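PDB 1VDW: fructose-bisphosphatase from Pyrococcus horikoshii, which probably hydrolyses fructose 1,6-bisphosphate to fructose 6-phosphate and phosphate with the help of magnesium, as a homodimer of the inositol monophosphatase superfamily. Local coordinates for residues T200-G205 with V234-A239. Sequence-based numbering, arbitrary orientation.
Sequences TDIAAG and VNIIAA
Val234 meets Ile202 tip to tip: its CG1 lies 3.7 Å from CD1 of Ile202, and its CG2 lies 3.9 Å from the same CD1, so the isoleucine's end methyl sits against both branches of the valine. These distances hold for one of two conformers modelled for Val234, which leaves this end of the contact less certain than the one at Ile236. Ile202 gets there by an extended outer chain, with chi2 at 171° carrying CD1 well out from the helix. Asn235 turns to the other face of the strand, where its OD1 takes a hydrogen bond from the backbone N of Asn195. In the inositol monophosphatase fold, layers of helices and sheets alternate, and this contact sets helix 199-211 on one face of the five-stranded mixed sheet, in which 234-239 is flanked by strands 189-193 and 215-217. At Ile236 the two isoleucines lie alongside each other, pointing opposite ways: CG2 of Ile236 touches CD1 of Ile202 at 3.7 Å, while CD1 of Ile236 runs back to CG2 of Ile202 at 4.1 Å. The CA atoms of this pair stand 8.8 Å apart. Leu197 touches all three apolar side chains, and Ile175 and Ile226 add to the surroundings of Ile202. One residue before Ile202 on the helix comes Asp201, a predicted magnesium ligand whose OD2 accepts a hydrogen bond from the backbone N of Arg198.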
# COMPACT_ATOMS: atom_id res chain seq x y z
N THR A 200 -17.85 5.67 10.19
CA THR A 200 -17.60 4.24 10.30
C THR A 200 -16.21 3.85 9.79
O THR A 200 -15.61 2.87 10.26
CB THR A 200 -18.66 3.43 9.52
OG1 THR A 200 -18.80 3.97 8.20
CG2 THR A 200 -20.01 3.50 10.23
N ASP A 201 -15.69 4.63 8.85
CA ASP A 201 -14.36 4.36 8.29
C ASP A 201 -13.23 4.72 9.24
O ASP A 201 -12.21 4.04 9.30
CB ASP A 201 -14.12 5.17 7.01
CG ASP A 201 -15.02 4.77 5.87
OD1 ASP A 201 -15.21 3.56 5.65
OD2 ASP A 201 -15.52 5.69 5.16
N ILE A 202 -13.43 5.80 9.99
CA ILE A 202 -12.38 6.32 10.85
C ILE A 202 -12.49 6.16 12.35
O ILE A 202 -11.53 6.43 13.06
CB ILE A 202 -12.17 7.82 10.58
CG1 ILE A 202 -13.44 8.59 10.97
CG2 ILE A 202 -11.86 8.05 9.11
CD1 ILE A 202 -13.27 10.10 10.95
N ALA A 203 -13.64 5.74 12.85
CA ALA A 203 -13.83 5.65 14.29
C ALA A 203 -12.72 4.94 15.07
O ALA A 203 -12.12 5.53 15.97
CB ALA A 203 -15.18 5.00 14.60
N ALA A 204 -12.44 3.69 14.72
CA ALA A 204 -11.41 2.96 15.44
C ALA A 204 -10.03 3.57 15.26
O ALA A 204 -9.26 3.69 16.21
CB ALA A 204 -11.40 1.50 14.98
N GLY A 205 -9.71 3.97 14.03
CA GLY A 205 -8.42 4.57 13.76
C GLY A 205 -8.19 5.83 14.56
O GLY A 205 -7.09 6.08 15.03
N VAL A 234 -16.83 13.00 6.28
CA VAL A 234 -15.81 13.58 7.14
C VAL A 234 -14.44 13.70 6.46
O VAL A 234 -14.08 12.90 5.60
CB VAL A 234 -15.64 12.75 8.44
CG1 VAL A 234 -15.28 11.32 8.10
CG2 VAL A 234 -14.59 13.37 9.33
N ASN A 235 -13.70 14.72 6.87
CA ASN A 235 -12.35 14.97 6.38
C ASN A 235 -11.46 14.94 7.60
O ASN A 235 -11.84 15.42 8.67
CB ASN A 235 -12.26 16.34 5.72
CG ASN A 235 -13.07 16.43 4.46
OD1 ASN A 235 -12.84 15.69 3.50
ND2 ASN A 235 -14.03 17.35 4.43
N ILE A 236 -10.27 14.38 7.45
CA ILE A 236 -9.37 14.32 8.58
C ILE A 236 -7.94 14.74 8.27
O ILE A 236 -7.42 14.52 7.17
CB ILE A 236 -9.32 12.91 9.19
CG1 ILE A 236 -8.83 11.91 8.15
CG2 ILE A 236 -10.69 12.52 9.73
CD1 ILE A 236 -8.61 10.50 8.69
N ILE A 237 -7.33 15.37 9.27
CA ILE A 237 -5.94 15.76 9.21
C ILE A 237 -5.42 15.27 10.55
O ILE A 237 -5.66 15.90 11.59
CB ILE A 237 -5.75 17.29 9.09
CG1 ILE A 237 -6.37 17.81 7.80
CG2 ILE A 237 -4.27 17.62 9.10
CD1 ILE A 237 -7.89 17.87 7.81
N ALA A 238 -4.75 14.13 10.54
CA ALA A 238 -4.21 13.52 11.74
C ALA A 238 -2.69 13.57 11.66
O ALA A 238 -2.11 13.25 10.62
CB ALA A 238 -4.68 12.07 11.86
N ALA A 239 -2.04 13.95 12.75
CA ALA A 239 -0.59 14.05 12.73
C ALA A 239 0.06 13.80 14.08
O ALA A 239 -0.61 13.77 15.12
CB ALA A 239 -0.16 15.42 12.20